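Sefir domain protein (Bacillus cereus F65185, PDB 5Y8E) is a prokaryotic SEFIR-domain protein that probably acts in signalling through interactions between SEFIR domains. Local coordinates at residues 55-66 with 95-105. Numbering follows the deposited sequence.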
# COMPACT_ATOMS: atom_id res chain seq x y z
N ILE A 55 -5.80 -7.72 -2.72
CA ILE A 55 -5.22 -7.87 -1.39
C ILE A 55 -5.14 -9.35 -1.03
O ILE A 55 -4.15 -9.81 -0.47
CB ILE A 55 -6.01 -7.08 -0.33
CG1 ILE A 55 -5.79 -5.57 -0.54
CG2 ILE A 55 -5.61 -7.49 1.08
CD1 ILE A 55 -6.71 -4.68 0.30
N LYS A 56 -6.19 -10.10 -1.37
CA LYS A 56 -6.23 -11.52 -1.07
C LYS A 56 -5.11 -12.29 -1.75
O LYS A 56 -4.47 -13.16 -1.13
CB LYS A 56 -7.59 -12.11 -1.46
CG LYS A 56 -7.68 -13.60 -1.17
CD LYS A 56 -8.98 -14.19 -1.70
CE LYS A 56 -9.05 -15.67 -1.38
NZ LYS A 56 -9.19 -15.90 0.09
N ILE A 57 -4.85 -11.98 -3.02
CA ILE A 57 -3.84 -12.72 -3.78
C ILE A 57 -2.42 -12.19 -3.67
O ILE A 57 -1.47 -12.89 -4.04
CB ILE A 57 -4.23 -12.87 -5.27
CG1 ILE A 57 -4.21 -11.51 -5.97
CG2 ILE A 57 -5.58 -13.57 -5.40
CD1 ILE A 57 -4.48 -11.59 -7.48
N ALA A 58 -2.25 -10.98 -3.16
CA ALA A 58 -0.91 -10.42 -3.01
C ALA A 58 -0.14 -11.03 -1.83
O ALA A 58 -0.74 -11.41 -0.82
CB ALA A 58 -0.98 -8.92 -2.83
N ASP A 59 1.18 -11.09 -1.96
CA ASP A 59 2.03 -11.41 -0.83
C ASP A 59 2.19 -10.17 0.05
O ASP A 59 2.19 -10.25 1.28
CB ASP A 59 3.40 -11.89 -1.31
CG ASP A 59 3.32 -13.13 -2.17
OD1 ASP A 59 2.77 -14.15 -1.70
OD2 ASP A 59 3.80 -13.08 -3.32
N LYS A 60 2.34 -9.02 -0.60
CA LYS A 60 2.50 -7.76 0.12
C LYS A 60 1.56 -6.72 -0.47
O LYS A 60 1.28 -6.74 -1.67
CB LYS A 60 3.95 -7.27 0.03
CG LYS A 60 4.99 -8.16 0.72
CD LYS A 60 4.81 -8.15 2.24
CE LYS A 60 6.03 -8.72 2.97
NZ LYS A 60 6.27 -10.13 2.61
N VAL A 61 1.08 -5.82 0.37
CA VAL A 61 0.19 -4.75 -0.07
C VAL A 61 0.82 -3.41 0.32
O VAL A 61 0.95 -3.11 1.51
CB VAL A 61 -1.21 -4.86 0.57
CG1 VAL A 61 -2.07 -3.67 0.17
CG2 VAL A 61 -1.89 -6.17 0.16
N LEU A 62 1.22 -2.62 -0.67
CA LEU A 62 1.72 -1.29 -0.37
C LEU A 62 0.54 -0.36 -0.20
O LEU A 62 -0.36 -0.33 -1.05
CB LEU A 62 2.62 -0.78 -1.50
CG LEU A 62 3.77 -1.69 -1.93
CD1 LEU A 62 4.75 -0.94 -2.85
CD2 LEU A 62 4.50 -2.30 -0.73
N VAL A 63 0.51 0.38 0.90
CA VAL A 63 -0.59 1.32 1.14
C VAL A 63 0.00 2.70 1.00
O VAL A 63 0.79 3.13 1.84
CB VAL A 63 -1.23 1.14 2.53
CG1 VAL A 63 -2.49 1.99 2.63
CG2 VAL A 63 -1.59 -0.32 2.77
N ILE A 64 -0.33 3.38 -0.10
CA ILE A 64 0.29 4.67 -0.39
C ILE A 64 -0.44 5.75 0.39
O ILE A 64 -1.49 6.26 -0.01
CB ILE A 64 0.28 4.99 -1.90
CG1 ILE A 64 0.90 3.84 -2.70
CG2 ILE A 64 1.01 6.30 -2.16
CD1 ILE A 64 2.29 3.41 -2.21
N CYS A 65 0.14 6.10 1.53
CA CYS A 65 -0.53 6.99 2.45
C CYS A 65 -0.13 8.44 2.25
O CYS A 65 0.71 8.96 2.99
CB CYS A 65 -0.24 6.55 3.88
SG CYS A 65 -0.99 4.97 4.32
N ASP A 66 -0.71 9.08 1.25
CA ASP A 66 -0.65 10.53 1.20
C ASP A 66 -1.80 11.08 2.03
O ASP A 66 -2.61 10.31 2.57
CB ASP A 66 -0.64 11.06 -0.25
CG ASP A 66 -1.88 10.68 -1.05
OD1 ASP A 66 -2.65 9.78 -0.64
OD2 ASP A 66 -2.08 11.28 -2.13
N THR A 95 -7.43 -9.13 7.03
CA THR A 95 -6.18 -9.41 6.34
C THR A 95 -5.07 -9.53 7.37
O THR A 95 -5.02 -8.75 8.33
CB THR A 95 -5.86 -8.30 5.33
OG1 THR A 95 -6.95 -8.16 4.41
CG2 THR A 95 -4.59 -8.63 4.55
N LYS A 96 -4.18 -10.51 7.19
CA LYS A 96 -3.02 -10.61 8.07
C LYS A 96 -2.23 -9.31 8.04
O LYS A 96 -1.92 -8.80 6.96
CB LYS A 96 -2.12 -11.78 7.66
CG LYS A 96 -2.74 -13.15 7.91
CD LYS A 96 -1.71 -14.25 7.66
CE LYS A 96 -2.24 -15.62 8.06
NZ LYS A 96 -3.53 -15.93 7.39
N GLN A 97 -1.92 -8.78 9.23
CA GLN A 97 -1.26 -7.48 9.36
C GLN A 97 0.04 -7.43 8.59
O GLN A 97 0.39 -6.40 7.99
CB GLN A 97 -0.95 -7.19 10.83
CG GLN A 97 -2.15 -7.14 11.75
CD GLN A 97 -1.77 -6.72 13.16
OE1 GLN A 97 -1.08 -5.71 13.35
NE2 GLN A 97 -2.21 -7.49 14.15
N GLU A 98 0.75 -8.55 8.62
CA GLU A 98 2.07 -8.67 8.01
C GLU A 98 2.05 -8.43 6.50
O GLU A 98 3.10 -8.19 5.91
CB GLU A 98 2.67 -10.04 8.33
CG GLU A 98 3.03 -10.24 9.80
CD GLU A 98 1.84 -10.53 10.71
OE1 GLU A 98 0.71 -10.74 10.21
OE2 GLU A 98 2.04 -10.55 11.94
N LYS A 99 0.88 -8.48 5.88
CA LYS A 99 0.80 -8.19 4.45
C LYS A 99 1.03 -6.73 4.12
O LYS A 99 1.55 -6.41 3.05
CB LYS A 99 -0.55 -8.61 3.86
CG LYS A 99 -0.66 -10.06 3.47
CD LYS A 99 -1.67 -10.24 2.33
CE LYS A 99 -2.00 -11.69 2.15
NZ LYS A 99 -2.90 -11.91 0.99
N PHE A 100 0.65 -5.83 5.03
CA PHE A 100 0.64 -4.41 4.70
C PHE A 100 1.98 -3.73 4.91
O PHE A 100 2.63 -3.92 5.94
CB PHE A 100 -0.45 -3.67 5.49
CG PHE A 100 -1.84 -4.15 5.21
CD1 PHE A 100 -2.48 -3.82 4.02
CD2 PHE A 100 -2.52 -4.95 6.14
CE1 PHE A 100 -3.77 -4.27 3.75
CE2 PHE A 100 -3.80 -5.40 5.88
CZ PHE A 100 -4.43 -5.06 4.69
N ILE A 101 2.39 -2.94 3.91
CA ILE A 101 3.54 -2.04 4.04
C ILE A 101 3.06 -0.63 3.75
O ILE A 101 3.00 -0.20 2.59
CB ILE A 101 4.68 -2.41 3.07
CG1 ILE A 101 5.12 -3.86 3.27
CG2 ILE A 101 5.87 -1.45 3.24
CD1 ILE A 101 6.12 -4.34 2.22
N PRO A 102 2.70 0.11 4.80
CA PRO A 102 2.25 1.49 4.61
C PRO A 102 3.43 2.38 4.29
O PRO A 102 4.46 2.27 4.95
CB PRO A 102 1.66 1.86 5.97
CG PRO A 102 1.37 0.53 6.65
CD PRO A 102 2.50 -0.34 6.19
N ILE A 103 3.29 3.22 3.27
CA ILE A 103 4.32 4.21 2.94
C ILE A 103 3.71 5.59 3.16
O ILE A 103 2.76 5.98 2.46
CB ILE A 103 4.78 4.09 1.48
CG1 ILE A 103 5.23 2.66 1.16
CG2 ILE A 103 5.90 5.08 1.18
CD1 ILE A 103 5.52 2.42 -0.33
N SER A 104 4.24 6.33 4.12
CA SER A 104 3.73 7.67 4.42
C SER A 104 4.42 8.73 3.57
O SER A 104 5.65 8.86 3.60
CB SER A 104 3.89 8.02 5.90
OG SER A 104 3.25 9.24 6.22
N LEU A 105 3.63 9.46 2.79
CA LEU A 105 4.16 10.52 1.95
C LEU A 105 3.93 11.83 2.69
O LEU A 105 2.89 12.45 2.55
CB LEU A 105 3.45 10.55 0.59
CG LEU A 105 3.52 9.24 -0.20
CD1 LEU A 105 2.98 9.45 -1.60
CD2 LEU A 105 4.95 8.72 -0.24
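Strands 60-65 and 100-104 run side by side in parallel, Val-61 level with Phe-100 and Cys-65 with Ser-104, their axes 22° apart. Six backbone hydrogen bonds alternate between them, from Val-61 N to Lys-99 O (2.8 Å) through to Leu-105 N to Cys-65 O (3.0 Å). Pro-102, with no N-H to give, suits its place because Ile-101 N and Ile-103 N, on either side of it, give the bonds to strand 60-65.

Lys-99 carries the polar end of the contact. Extended beyond CG, it runs past the carbonyl of Asp-59 to the C-terminal end of helix 47-57, where NZ bonds to Ile-55 O at 2.8 Å and Ala-58 O at 2.9 Å, in the plane of each carbonyl. A lysine suits this site: its long chain reaches across the turn, and its ammonium group can serve several carbonyls and should be favoured by the negative end of the helix dipole.

Beta-branched isoleucines, which favour extended backbone, share one face with Leu-62, which lies alongside Ile-101, CD2 to CB 3.8 Å; Ile-64 lies alongside Ile-103, with the two CD1 methyls 3.9 Å apart. With Ile-64 CG1 anti to the carbonyl carbon (chi1 -53°), CG2 falls anti to the backbone N and meets Leu-105 CD1. Val-61, Val-63, Phe-100 and Pro-102 occupy the other face. There CD1 of the Phe-100 ring meets Val-61 CB and Val-63 CG2, each obliquely at 3.8 Å.

Strand 3-7 pairs in parallel with the other edge of strand 60-65, so this contact joins two inner strands of the mixed SEFIR sheet. Helices 13-29 and 131-143 cover the leucine-isoleucine face through Leu-26, Leu-138 and Leu-141, whereas on the opposite face Tyr-92 of helix 89-93 stacks on Phe-100.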